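Local coordinates for protein alanine racemase 1 (Caldanaerobacter subterraneus subsp. tengcongensis MB4, PDB 4Y2W) that belongs to the alanine racemase family, whose chains pair a TIM-type alpha/beta barrel with a beta-rich C-terminal domain, and holds bound alanine in this crystal, at residues 20-25 with 227-232; 58-63 with 79-84; 70-75 with 100-105; 96-101 with 124-129. The protein carries 1 engineered substitution. All blocks are in the same frame, centred on the assembly; numbering follows the deposited sequence.

Interaction 1 (20-25 with 227-232); sequences HNFREI and IILFGA. With PO4 (phosphate ion), chain C.
Asn21 and Ile25 on helix 15-28 meet the short 3-10 turn at Ile228 and Leu229, in the loop that leaves the last strand of a TIM barrel. Since Phe22 and Ile25 also touch Ile35 and Leu229 touches Ala37, the contact lies where strand 222-224 closes onto strand 34-38. Across the segments the polar part is slight. Asn21 ND2 gives a weak hydrogen bond, 3.3 Å long but nearly straight (163°), to Leu229 O. Gly231 N is just as close to ND2, yet both are donors and do not pair. The firmer grip on this amide is at its other end, where Asn21 OD1 accepts from the backbone N of Arg245.

Apolar contacts carry the rest. Leu229 CD2 sits 3.7 Å from Phe22 CA and lies at the edge of the Phe22 ring, near its plane. Phe22 chi1 (167°) sets CG anti to the backbone N; the ring beyond leads away from the turn and packs on Leu55 of helix 48-58. Ile25 and Ile228 come tip to tip, Ile25 CD1 to Ile228 CG2 at 3.9 Å, while Ile25 CG1 lies 4.3 Å from Leu229 CD2.

Next along the turn, Phe230 faces the other way and meets the rings of Tyr44 and His46; Tyr44 lines the pocket that holds alanine. At the start of the turn a phosphate ion, probably from the crystallisation liquor, is held weakly, Ile227 N pointing its hydrogen almost straight (179°) at phosphate O4 over 3.5 Å.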
loop_
_atom_site.group_PDB
_atom_site.type_symbol
_atom_site.label_atom_id
_atom_site.label_comp_id
_atom_site.label_asym_id
_atom_site.label_seq_id
_atom_site.Cartn_x
_atom_site.Cartn_y
_atom_site.Cartn_z
ATOM N N HIS A 20 10.868 11.345 -21.029
ATOM C CA HIS A 20 10.234 12.351 -21.878
ATOM C C HIS A 20 9.638 13.489 -21.054
ATOM O O HIS A 20 9.886 14.656 -21.342
ATOM C CB HIS A 20 9.136 11.733 -22.740
ATOM C CG HIS A 20 8.293 12.746 -23.448
ATOM N ND1 HIS A 20 8.515 13.116 -24.756
ATOM C CD2 HIS A 20 7.241 13.483 -23.022
ATOM C CE1 HIS A 20 7.627 14.027 -25.110
ATOM N NE2 HIS A 20 6.843 14.268 -24.074
ATOM N N ASN A 21 8.837 13.143 -20.047
ATOM C CA ASN A 21 8.232 14.141 -19.159
ATOM C C ASN A 21 9.292 14.960 -18.431
ATOM O O ASN A 21 9.097 16.146 -18.172
ATOM C CB ASN A 21 7.311 13.477 -18.129
ATOM C CG ASN A 21 6.080 12.850 -18.755
ATOM O OD1 ASN A 21 5.743 13.122 -19.906
ATOM N ND2 ASN A 21 5.400 12.003 -17.991
ATOM N N PHE A 22 10.407 14.314 -18.100
ATOM C CA PHE A 22 11.568 14.999 -17.536
ATOM C C PHE A 22 12.109 16.040 -18.519
ATOM O O PHE A 22 12.349 17.187 -18.140
ATOM C CB PHE A 22 12.653 13.980 -17.161
ATOM C CG PHE A 22 13.992 14.588 -16.858
ATOM C CD1 PHE A 22 14.224 15.226 -15.648
ATOM C CD2 PHE A 22 15.029 14.508 -17.781
ATOM C CE1 PHE A 22 15.461 15.780 -15.363
ATOM C CE2 PHE A 22 16.266 15.062 -17.504
ATOM C CZ PHE A 22 16.484 15.698 -16.292
ATOM N N ARG A 23 12.281 15.640 -19.779
ATOM C CA ARG A 23 12.734 16.559 -20.831
ATOM C C ARG A 23 11.759 17.723 -21.091
ATOM O O ARG A 23 12.182 18.794 -21.522
ATOM C CB ARG A 23 13.027 15.803 -22.134
ATOM C CG ARG A 23 14.303 14.972 -22.083
ATOM C CD ARG A 23 14.759 14.528 -23.470
ATOM N NE ARG A 23 13.753 13.720 -24.163
ATOM C CZ ARG A 23 13.502 12.435 -23.917
ATOM N NH1 ARG A 23 14.172 11.771 -22.980
ATOM N NH2 ARG A 23 12.564 11.805 -24.613
ATOM N N GLU A 24 10.470 17.511 -20.830
ATOM C CA GLU A 24 9.473 18.583 -20.927
ATOM C C GLU A 24 9.703 19.667 -19.873
ATOM O O GLU A 24 9.503 20.850 -20.144
ATOM C CB GLU A 24 8.051 18.028 -20.790
ATOM C CG GLU A 24 7.603 17.156 -21.950
ATOM C CD GLU A 24 7.381 17.945 -23.225
ATOM O OE1 GLU A 24 6.663 18.964 -23.175
ATOM O OE2 GLU A 24 7.919 17.542 -24.279
ATOM N N ILE A 25 10.130 19.262 -18.680
ATOM C CA ILE A 25 10.394 20.212 -17.600
ATOM C C ILE A 25 11.592 21.108 -17.931
ATOM O O ILE A 25 11.589 22.295 -17.597
ATOM C CB ILE A 25 10.632 19.499 -16.247
ATOM C CG1 ILE A 25 9.427 18.630 -15.865
ATOM C CG2 ILE A 25 10.909 20.511 -15.139
ATOM C CD1 ILE A 25 8.105 19.368 -15.841
ATOM N N ILE A 227 5.228 14.460 -9.059
ATOM C CA ILE A 227 4.104 13.807 -9.738
ATOM C C ILE A 227 4.070 14.101 -11.239
ATOM O O ILE A 227 3.729 13.231 -12.040
ATOM C CB ILE A 227 2.746 14.200 -9.108
ATOM C CG1 ILE A 227 1.599 13.369 -9.698
ATOM C CG2 ILE A 227 2.458 15.684 -9.300
ATOM C CD1 ILE A 227 1.795 11.871 -9.594
ATOM N N ILE A 228 4.442 15.318 -11.614
ATOM C CA ILE A 228 4.410 15.737 -13.012
ATOM C C ILE A 228 5.313 14.879 -13.908
ATOM O O ILE A 228 5.022 14.689 -15.087
ATOM C CB ILE A 228 4.761 17.236 -13.141
ATOM C CG1 ILE A 228 4.242 17.799 -14.467
ATOM C CG2 ILE A 228 6.258 17.468 -12.971
ATOM C CD1 ILE A 228 4.099 19.305 -14.451
ATOM N N LEU A 229 6.388 14.341 -13.335
ATOM C CA LEU A 229 7.258 13.410 -14.051
ATOM C C LEU A 229 6.552 12.091 -14.389
ATOM O O LEU A 229 7.034 11.330 -15.235
ATOM C CB LEU A 229 8.511 13.106 -13.224
ATOM C CG LEU A 229 9.456 14.266 -12.896
ATOM C CD1 LEU A 229 10.452 13.848 -11.823
ATOM C CD2 LEU A 229 10.181 14.756 -14.142
ATOM N N PHE A 230 5.421 11.822 -13.732
ATOM C CA PHE A 230 4.705 10.554 -13.887
ATOM C C PHE A 230 3.341 10.709 -14.577
ATOM O O PHE A 230 2.404 9.946 -14.322
ATOM C CB PHE A 230 4.603 9.870 -12.517
ATOM C CG PHE A 230 5.940 9.694 -11.849
ATOM C CD1 PHE A 230 6.800 8.674 -12.248
ATOM C CD2 PHE A 230 6.367 10.576 -10.865
ATOM C CE1 PHE A 230 8.046 8.523 -11.657
ATOM C CE2 PHE A 230 7.615 10.430 -10.273
ATOM C CZ PHE A 230 8.453 9.401 -10.665
ATOM N N GLY A 231 3.252 11.693 -15.471
ATOM C CA GLY A 231 2.127 11.823 -16.393
ATOM C C GLY A 231 0.839 12.356 -15.802
ATOM O O GLY A 231 -0.236 12.095 -16.336
ATOM N N ALA A 232 0.936 13.106 -14.710
ATOM C CA ALA A 232 -0.243 13.691 -14.077
ATOM C C ALA A 232 0.034 15.108 -13.581
ATOM O O ALA A 232 1.182 15.504 -13.398
ATOM C CB ALA A 232 -0.710 12.812 -12.926
HETATM P P PO4 C . 5.107 17.676 -6.488
HETATM O O1 PO4 C . 5.148 17.872 -7.987
HETATM O O2 PO4 C . 4.160 18.673 -5.856
HETATM O O3 PO4 C . 6.495 17.877 -5.921
HETATM O O4 PO4 C . 4.625 16.276 -6.180
#

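Interaction 2 (58-63 with 79-84)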
loop_
_atom_site.group_PDB
_atom_site.type_symbol
_atom_site.label_atom_id
_atom_site.label_comp_id
_atom_site.label_asym_id
_atom_site.label_seq_id
_atom_site.Cartn_x
_atom_site.Cartn_y
_atom_site.Cartn_z
ATOM N N GLU A 58 19.665 10.064 -17.936
ATOM C CA GLU A 58 19.136 11.247 -18.616
ATOM C C GLU A 58 19.815 12.551 -18.174
ATOM O O GLU A 58 19.632 13.587 -18.808
ATOM C CB GLU A 58 17.619 11.344 -18.398
ATOM C CG GLU A 58 16.866 12.031 -19.526
ATOM C CD GLU A 58 16.898 11.250 -20.831
ATOM O OE1 GLU A 58 16.872 11.892 -21.905
ATOM O OE2 GLU A 58 16.947 10.000 -20.791
ATOM N N GLY A 59 20.577 12.498 -17.082
ATOM C CA GLY A 59 21.415 13.618 -16.655
ATOM C C GLY A 59 20.770 14.530 -15.626
ATOM O O GLY A 59 21.014 15.735 -15.626
ATOM N N VAL A 60 19.959 13.958 -14.741
ATOM C CA VAL A 60 19.298 14.729 -13.687
ATOM C C VAL A 60 20.324 15.255 -12.677
ATOM O O VAL A 60 21.342 14.610 -12.427
ATOM C CB VAL A 60 18.215 13.882 -12.978
ATOM C CG1 VAL A 60 18.838 12.803 -12.094
ATOM C CG2 VAL A 60 17.274 14.769 -12.178
ATOM N N ASP A 61 20.052 16.426 -12.106
ATOM C CA ASP A 61 21.013 17.111 -11.228
ATOM C C ASP A 61 20.945 16.658 -9.769
ATOM O O ASP A 61 21.962 16.643 -9.075
ATOM C CB ASP A 61 20.813 18.630 -11.303
ATOM C CG ASP A 61 21.028 19.176 -12.699
ATOM O OD1 ASP A 61 22.091 18.894 -13.286
ATOM O OD2 ASP A 61 20.138 19.885 -13.212
ATOM N N TYR A 62 19.749 16.307 -9.306
ATOM C CA TYR A 62 19.541 15.883 -7.920
ATOM C C TYR A 62 18.357 14.920 -7.851
ATOM O O TYR A 62 17.553 14.843 -8.783
ATOM C CB TYR A 62 19.251 17.107 -7.045
ATOM C CG TYR A 62 20.157 17.272 -5.841
ATOM C CD1 TYR A 62 20.046 16.437 -4.733
ATOM C CD2 TYR A 62 21.114 18.286 -5.802
ATOM C CE1 TYR A 62 20.870 16.598 -3.628
ATOM C CE2 TYR A 62 21.941 18.452 -4.702
ATOM C CZ TYR A 62 21.816 17.607 -3.620
ATOM O OH TYR A 62 22.629 17.770 -2.526
ATOM N N PHE A 63 18.259 14.185 -6.747
ATOM C CA PHE A 63 17.054 13.425 -6.425
ATOM C C PHE A 63 16.483 13.883 -5.091
ATOM O O PHE A 63 17.225 14.210 -4.167
ATOM C CB PHE A 63 17.345 11.924 -6.360
ATOM C CG PHE A 63 17.412 11.260 -7.701
ATOM C CD1 PHE A 63 16.303 11.236 -8.531
ATOM C CD2 PHE A 63 18.577 10.641 -8.128
ATOM C CE1 PHE A 63 16.357 10.618 -9.768
ATOM C CE2 PHE A 63 18.639 10.017 -9.363
ATOM C CZ PHE A 63 17.528 10.007 -10.185
ATOM N N ILE A 79 23.431 4.283 -7.284
ATOM C CA ILE A 79 23.066 5.618 -7.751
ATOM C C ILE A 79 24.100 6.625 -7.236
ATOM O O ILE A 79 24.302 6.751 -6.028
ATOM C CB ILE A 79 21.645 6.014 -7.288
ATOM C CG1 ILE A 79 20.595 5.050 -7.863
ATOM C CG2 ILE A 79 21.323 7.450 -7.685
ATOM C CD1 ILE A 79 20.368 5.162 -9.359
ATOM N N LYS A 80 24.758 7.313 -8.169
ATOM C CA LYS A 80 25.811 8.291 -7.862
ATOM C C LYS A 80 25.245 9.695 -7.669
ATOM O O LYS A 80 25.805 10.496 -6.919
ATOM C CB LYS A 80 26.842 8.338 -8.994
ATOM C CG LYS A 80 27.499 7.005 -9.327
ATOM C CD LYS A 80 28.189 7.061 -10.684
ATOM C CE LYS A 80 28.665 5.688 -11.135
ATOM N NZ LYS A 80 29.705 5.119 -10.231
ATOM N N THR A 81 24.148 9.988 -8.370
ATOM C CA THR A 81 23.460 11.276 -8.288
ATOM C C THR A 81 23.294 11.731 -6.832
ATOM O O THR A 81 23.002 10.907 -5.964
ATOM C CB THR A 81 22.062 11.184 -8.942
ATOM O OG1 THR A 81 22.173 10.597 -10.245
ATOM C CG2 THR A 81 21.418 12.557 -9.075
ATOM N N PRO A 82 23.489 13.038 -6.555
ATOM C CA PRO A 82 23.236 13.539 -5.200
ATOM C C PRO A 82 21.781 13.350 -4.785
ATOM O O PRO A 82 20.882 13.526 -5.607
ATOM C CB PRO A 82 23.567 15.034 -5.305
ATOM C CG PRO A 82 24.479 15.148 -6.477
ATOM C CD PRO A 82 24.015 14.095 -7.438
ATOM N N ILE A 83 21.563 12.992 -3.521
ATOM C CA ILE A 83 20.222 12.729 -2.998
ATOM C C ILE A 83 19.946 13.595 -1.772
ATOM O O ILE A 83 20.808 13.735 -0.899
ATOM C CB ILE A 83 20.065 11.256 -2.581
ATOM C CG1 ILE A 83 20.363 10.327 -3.760
ATOM C CG2 ILE A 83 18.665 10.999 -2.026
ATOM C CD1 ILE A 83 20.782 8.936 -3.342
ATOM N N LEU A 84 18.739 14.161 -1.712
ATOM C CA LEU A 84 18.309 14.986 -0.582
ATOM C C LEU A 84 17.183 14.301 0.176
ATOM O O LEU A 84 16.198 13.874 -0.422
ATOM C CB LEU A 84 17.837 16.364 -1.061
ATOM C CG LEU A 84 17.157 17.259 -0.015
ATOM C CD1 LEU A 84 18.100 17.609 1.124
ATOM C CD2 LEU A 84 16.612 18.519 -0.661
#
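Tyr62 chi1 of -125° brings CG toward the strand of Pro82, and the two side chains cross at about a right angle. Thr81 chi1 (-50°) sets OG1 beside the backbone N and leaves CG2 anti to it; this methyl is 3.6 Å from Phe63 CD2, again with the side chains crossing at about a right angle. Pro82 CB lies over one face of the Tyr62 ring, 3.6 Å from the centroid and only 15° off the normal, a clear CH-pi contact. The edge of the same ring faces the peptide between Ile83 and Leu84.

The backbones pair as the parallel strands of a beta-alpha-beta unit, 62-65 and 83-85, joined through helix 68-76 within the TIM barrel. Phe63 bonds through both its N and its O: Phe63 N donates to Pro82 O and Leu84 N donates to Phe63 O, each over 2.9 Å. Phe63 and Ile83 share one face of the sheet, the one packed by helices; Phe63 reaches Ala52 and Leu55 of helix 48-58, and its CE2 comes 4.1 Å from Ile79 CG2. The buried hydroxyl of Tyr62 has two partners beyond the pair of strands, Thr103 OG1 and Glu163 OE1.

Interaction 3 (70-75 with 100-105)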
loop_
_atom_site.group_PDB
_atom_site.type_symbol
_atom_site.label_atom_id
_atom_site.label_comp_id
_atom_site.label_asym_id
_atom_site.label_seq_id
_atom_site.Cartn_x
_atom_site.Cartn_y
_atom_site.Cartn_z
ATOM N N GLU A 70 14.690 5.457 1.939
ATOM C CA GLU A 70 14.507 5.770 0.522
ATOM C C GLU A 70 15.821 6.249 -0.079
ATOM O O GLU A 70 16.206 5.816 -1.163
ATOM C CB GLU A 70 13.421 6.830 0.322
ATOM C CG GLU A 70 12.001 6.290 0.413
ATOM C CD GLU A 70 10.950 7.359 0.170
ATOM O OE1 GLU A 70 11.301 8.556 0.197
ATOM O OE2 GLU A 70 9.771 7.006 -0.056
ATOM N N ALA A 71 16.508 7.137 0.635
ATOM C CA ALA A 71 17.811 7.642 0.194
ATOM C C ALA A 71 18.859 6.534 0.133
ATOM O O ALA A 71 19.619 6.444 -0.829
ATOM C CB ALA A 71 18.283 8.766 1.106
ATOM N N LEU A 72 18.886 5.692 1.161
ATOM C CA LEU A 72 19.840 4.587 1.222
ATOM C C LEU A 72 19.564 3.501 0.187
ATOM O O LEU A 72 20.500 2.931 -0.367
ATOM C CB LEU A 72 19.869 3.980 2.624
ATOM C CG LEU A 72 20.500 4.880 3.692
ATOM C CD1 LEU A 72 20.173 4.362 5.087
ATOM C CD2 LEU A 72 22.005 5.000 3.492
ATOM N N GLU A 73 18.288 3.211 -0.067
ATOM C CA GLU A 73 17.914 2.217 -1.078
ATOM C C GLU A 73 18.539 2.555 -2.429
ATOM O O GLU A 73 19.029 1.672 -3.134
ATOM C CB GLU A 73 16.390 2.133 -1.225
ATOM C CG GLU A 73 15.905 1.141 -2.281
ATOM C CD GLU A 73 14.413 1.235 -2.549
ATOM O OE1 GLU A 73 13.794 2.264 -2.206
ATOM O OE2 GLU A 73 13.853 0.277 -3.118
ATOM N N LEU A 74 18.520 3.838 -2.779
ATOM C CA LEU A 74 19.092 4.301 -4.040
ATOM C C LEU A 74 20.613 4.117 -4.093
ATOM O O LEU A 74 21.149 3.694 -5.119
ATOM C CB LEU A 74 18.722 5.766 -4.284
ATOM C CG LEU A 74 17.232 6.035 -4.507
ATOM C CD1 LEU A 74 16.939 7.528 -4.457
ATOM C CD2 LEU A 74 16.769 5.432 -5.827
ATOM N N ARG A 75 21.298 4.428 -2.992
ATOM C CA ARG A 75 22.753 4.231 -2.898
ATOM C C ARG A 75 23.147 2.750 -2.971
ATOM O O ARG A 75 24.148 2.400 -3.601
ATOM C CB ARG A 75 23.308 4.862 -1.616
ATOM C CG ARG A 75 23.421 6.379 -1.664
ATOM C CD ARG A 75 24.662 6.835 -2.424
ATOM N NE ARG A 75 24.853 8.288 -2.339
ATOM C CZ ARG A 75 24.516 9.175 -3.278
ATOM N NH1 ARG A 75 23.960 8.800 -4.426
ATOM N NH2 ARG A 75 24.742 10.467 -3.066
ATOM N N HIS A 100 27.376 7.343 3.140
ATOM C CA HIS A 100 26.969 7.230 1.741
ATOM C C HIS A 100 26.693 8.591 1.091
ATOM O O HIS A 100 26.114 8.664 0.005
ATOM C CB HIS A 100 25.762 6.292 1.626
ATOM C CG HIS A 100 26.075 4.871 1.985
ATOM N ND1 HIS A 100 25.687 4.299 3.177
ATOM C CD2 HIS A 100 26.761 3.914 1.315
ATOM C CE1 HIS A 100 26.106 3.047 3.221
ATOM N NE2 HIS A 100 26.762 2.789 2.103
ATOM N N ASP A 101 27.120 9.660 1.762
ATOM C CA ASP A 101 27.135 11.001 1.187
ATOM C C ASP A 101 25.740 11.434 0.732
ATOM O O ASP A 101 25.485 11.634 -0.459
ATOM C CB ASP A 101 28.152 11.064 0.035
ATOM C CG ASP A 101 28.430 12.481 -0.423
ATOM O OD1 ASP A 101 28.389 13.398 0.424
ATOM O OD2 ASP A 101 28.693 12.678 -1.632
ATOM N N LEU A 102 24.840 11.566 1.700
ATOM C CA LEU A 102 23.464 11.967 1.436
ATOM C C LEU A 102 23.203 13.353 2.011
ATOM O O LEU A 102 23.585 13.650 3.142
ATOM C CB LEU A 102 22.488 10.952 2.041
ATOM C CG LEU A 102 22.549 9.537 1.455
ATOM C CD1 LEU A 102 21.737 8.573 2.302
ATOM C CD2 LEU A 102 22.065 9.519 0.015
ATOM N N THR A 103 22.550 14.198 1.221
ATOM C CA THR A 103 22.207 15.542 1.654
ATOM C C THR A 103 21.046 15.464 2.649
ATOM O O THR A 103 20.076 14.734 2.426
ATOM C CB THR A 103 21.823 16.432 0.456
ATOM O OG1 THR A 103 22.767 16.240 -0.605
ATOM C CG2 THR A 103 21.796 17.899 0.851
ATOM N N GLN A 104 21.160 16.217 3.740
ATOM C CA GLN A 104 20.185 16.185 4.825
ATOM C C GLN A 104 19.526 17.546 5.038
ATOM O O GLN A 104 20.166 18.590 4.918
ATOM C CB GLN A 104 20.865 15.740 6.126
ATOM C CG GLN A 104 19.938 15.625 7.335
ATOM C CD GLN A 104 18.839 14.595 7.141
ATOM O OE1 GLN A 104 19.090 13.486 6.661
ATOM N NE2 GLN A 104 17.616 14.953 7.518
ATOM N N THR A 105 18.241 17.516 5.369
ATOM C CA THR A 105 17.494 18.718 5.698
ATOM C C THR A 105 17.757 19.111 7.150
ATOM O O THR A 105 17.761 18.257 8.037
ATOM C CB THR A 105 15.988 18.496 5.476
ATOM O OG1 THR A 105 15.754 18.247 4.085
ATOM C CG2 THR A 105 15.189 19.713 5.908
#
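Arg75 reaches from helix 68-76 to the backbone of His100 and Asp101, and its guanidinium does most of the polar work. Arg75 NE donates to His100 O at 2.7 Å, nearly in line with that C=O. Arg75 NH2 donates to Asp101 O at 3.0 Å, this time tilted 33° from the carbonyl plane. Both acceptors lie close to the guanidinium plane, at its edge, which fixes how the group is turned. Arg75 NH1 is satisfied elsewhere, by Ile79 O and Thr81 O, so one side chain ties up four main-chain carbonyls. A bend at chi2 (-80°) turns CD off the line of the chain, toward His100 O.

Leu102 CD2 lies over one face of the guanidinium, 3.9 Å from Arg75 NE, the two side chains running past one another in opposite senses. Ile83, on strand 83-85, touches both of them. This is the outer layer of the TIM barrel: a helix of the ring laid against the turn that leads from helix 94-99 into strand 103-106. Leu102 CD1 makes the apolar contacts, 3.7 Å from Ala71 CB and 3.8 Å from Leu72 CD2. The same Leu72 methyl also approaches His100 ND1, the two side chains crossing at about a right angle.

On the helix, Glu70 and Glu73 turn to the second subunit, forming salt bridges with Arg369 and Arg368 of that chain.

Interaction 4 (96-101 with 124-129)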
loop_
_atom_site.group_PDB
_atom_site.type_symbol
_atom_site.label_atom_id
_atom_site.label_comp_id
_atom_site.label_asym_id
_atom_site.label_seq_id
_atom_site.Cartn_x
_atom_site.Cartn_y
_atom_site.Cartn_z
ATOM N N GLN A 96 24.997 6.571 8.677
ATOM C CA GLN A 96 24.720 6.085 7.329
ATOM C C GLN A 96 24.684 7.208 6.292
ATOM O O GLN A 96 25.254 7.072 5.206
ATOM C CB GLN A 96 23.394 5.312 7.314
ATOM C CG GLN A 96 23.351 4.105 8.245
ATOM C CD GLN A 96 24.380 3.048 7.883
ATOM O OE1 GLN A 96 24.127 2.178 7.048
ATOM N NE2 GLN A 96 25.550 3.119 8.513
ATOM N N ILE A 97 24.010 8.305 6.624
ATOM C CA ILE A 97 23.902 9.452 5.709
ATOM C C ILE A 97 25.250 10.123 5.431
ATOM O O ILE A 97 25.480 10.639 4.333
ATOM C CB ILE A 97 22.881 10.508 6.196
ATOM C CG1 ILE A 97 23.232 11.027 7.598
ATOM C CG2 ILE A 97 21.475 9.926 6.178
ATOM C CD1 ILE A 97 22.405 12.217 8.027
ATOM N N VAL A 98 26.134 10.111 6.425
ATOM C CA VAL A 98 27.489 10.631 6.260
ATOM C C VAL A 98 28.329 9.664 5.424
ATOM O O VAL A 98 29.100 10.090 4.560
ATOM C CB VAL A 98 28.173 10.865 7.624
ATOM C CG1 VAL A 98 29.632 11.266 7.440
ATOM C CG2 VAL A 98 27.428 11.932 8.415
ATOM N N LYS A 99 28.167 8.367 5.684
ATOM C CA LYS A 99 28.935 7.326 5.001
ATOM C C LYS A 99 28.654 7.296 3.501
ATOM O O LYS A 99 29.581 7.242 2.690
ATOM C CB LYS A 99 28.632 5.955 5.616
ATOM C CG LYS A 99 29.553 4.836 5.160
ATOM C CD LYS A 99 29.270 3.556 5.932
ATOM C CE LYS A 99 30.197 2.425 5.516
ATOM N NZ LYS A 99 29.757 1.116 6.075
ATOM N N HIS A 100 27.376 7.343 3.140
ATOM C CA HIS A 100 26.969 7.230 1.741
ATOM C C HIS A 100 26.693 8.591 1.091
ATOM O O HIS A 100 26.114 8.664 0.005
ATOM C CB HIS A 100 25.762 6.292 1.626
ATOM C CG HIS A 100 26.075 4.871 1.985
ATOM N ND1 HIS A 100 25.687 4.299 3.177
ATOM C CD2 HIS A 100 26.761 3.914 1.315
ATOM C CE1 HIS A 100 26.106 3.047 3.221
ATOM N NE2 HIS A 100 26.762 2.789 2.103
ATOM N N ASP A 101 27.120 9.660 1.762
ATOM C CA ASP A 101 27.135 11.001 1.187
ATOM C C ASP A 101 25.740 11.434 0.732
ATOM O O ASP A 101 25.485 11.634 -0.459
ATOM C CB ASP A 101 28.152 11.064 0.035
ATOM C CG ASP A 101 28.430 12.481 -0.423
ATOM O OD1 ASP A 101 28.389 13.398 0.424
ATOM O OD2 ASP A 101 28.693 12.678 -1.632
ATOM N N LYS A 124 34.643 13.207 6.720
ATOM C CA LYS A 124 33.941 13.624 5.508
ATOM C C LYS A 124 33.140 14.879 5.836
ATOM O O LYS A 124 33.069 15.290 6.997
ATOM C CB LYS A 124 33.008 12.515 5.002
ATOM C CG LYS A 124 33.719 11.230 4.590
ATOM C CD LYS A 124 32.751 10.130 4.164
ATOM C CE LYS A 124 32.502 10.107 2.659
ATOM N NZ LYS A 124 31.723 11.275 2.162
ATOM N N ARG A 125 32.544 15.487 4.815
ATOM C CA ARG A 125 31.753 16.700 4.996
ATOM C C ARG A 125 30.293 16.447 4.604
ATOM O O ARG A 125 30.009 16.039 3.479
ATOM C CB ARG A 125 32.344 17.850 4.177
ATOM C CG ARG A 125 33.863 17.973 4.276
ATOM C CD ARG A 125 34.322 19.418 4.413
ATOM N NE ARG A 125 33.976 20.247 3.259
ATOM C CZ ARG A 125 34.078 21.576 3.224
ATOM N NH1 ARG A 125 34.520 22.253 4.282
ATOM N NH2 ARG A 125 33.737 22.239 2.123
ATOM N N ALA A 126 29.378 16.690 5.541
ATOM C CA ALA A 126 27.955 16.396 5.340
ATOM C C ALA A 126 27.224 17.559 4.676
ATOM O O ALA A 126 27.020 18.608 5.291
ATOM C CB ALA A 126 27.291 16.050 6.667
ATOM N N LYS A 127 26.829 17.361 3.420
ATOM C CA LYS A 127 26.046 18.354 2.689
ATOM C C LYS A 127 24.689 18.542 3.364
ATOM O O LYS A 127 24.076 17.568 3.787
ATOM C CB LYS A 127 25.863 17.915 1.233
ATOM C CG LYS A 127 27.144 17.976 0.414
ATOM C CD LYS A 127 26.971 17.414 -0.992
ATOM C CE LYS A 127 27.236 15.916 -1.041
ATOM N NZ LYS A 127 27.253 15.374 -2.431
ATOM N N VAL A 128 24.238 19.789 3.492
ATOM C CA VAL A 128 22.933 20.080 4.095
ATOM C C VAL A 128 22.198 21.199 3.372
ATOM O O VAL A 128 22.814 22.131 2.854
ATOM C CB VAL A 128 23.033 20.464 5.591
ATOM C CG1 VAL A 128 23.488 19.277 6.425
ATOM C CG2 VAL A 128 23.958 21.654 5.795
ATOM N N HIS A 129 20.872 21.085 3.348
ATOM C CA HIS A 129 19.983 22.103 2.799
ATOM C C HIS A 129 19.103 22.622 3.927
ATOM O O HIS A 129 18.526 21.832 4.672
ATOM C CB HIS A 129 19.109 21.504 1.697
ATOM C CG HIS A 129 19.818 21.324 0.392
ATOM N ND1 HIS A 129 19.150 21.286 -0.812
ATOM C CD2 HIS A 129 21.132 21.189 0.094
ATOM C CE1 HIS A 129 20.018 21.124 -1.793
ATOM N NE2 HIS A 129 21.230 21.065 -1.271
#
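Val98, in the last turn of helix 94-99, is the first residue to touch segment 124-129, and it does so with both methyls. Its CG2 lies a loose 4.5 Å from Ala126 CB, and its CG1 is 4.3 Å from Lys124 CB. Leu115 of helix 109-121 touches both Val98 and Ala126, so three elements share this small apolar patch. Val98 O faces the Lys124 chain, 3.7 Å from CD. A bend at chi3 (94°) swings Lys124 CE round toward the end of the helix, where Lys99 adds its carbonyl O, 4.1 Å from that CE. Lys124 NZ makes no hydrogen bond to these oxygens, though its charge would probably suit the negative end of a helix.

After the helix has ended, Asp101 supplies the charged contact. Its chi1 (-168°) turns CG toward strand 126-131, where carboxylate OD2 forms a salt bridge with Lys127 NZ, 3.2 Å away. The ammonium comes from above the carboxylate plane, 37° out of it. Lys124 NZ, at 4.3 Å from Asp101 OD1, is a second positive charge nearby but beyond a salt bridge. Lys127 also touches Glu163, on strand 160-166.

Here the helix and loop before strand 103-106 rest against the start of its neighbour, strand 126-131, as expected for neighbouring beta/alpha units of a TIM barrel.

Overall arrangement
All four contacts belong to the barrel, and they differ by depth. Interactions 1 and 2 are buried: interaction 1 is mostly aliphatic, whereas interaction 2 combines strand pairing with aromatic packing. They meet through the Arg23-Glu58 salt bridge and through Phe22 against Val60. Interactions 3 and 4 are only partly buried and lean on arginine-to-carbonyl bonds and a lysine-aspartate bridge. They share His100 and Asp101, so the one turn is held by its carbonyls in 70-75/100-105 and by its carboxylate in 96-101/124-129. Interactions 2, 3 and 4 follow consecutive strands of the same sheet; interaction 1, about 29 Å from interaction 4 between centres, lies where that sheet closes.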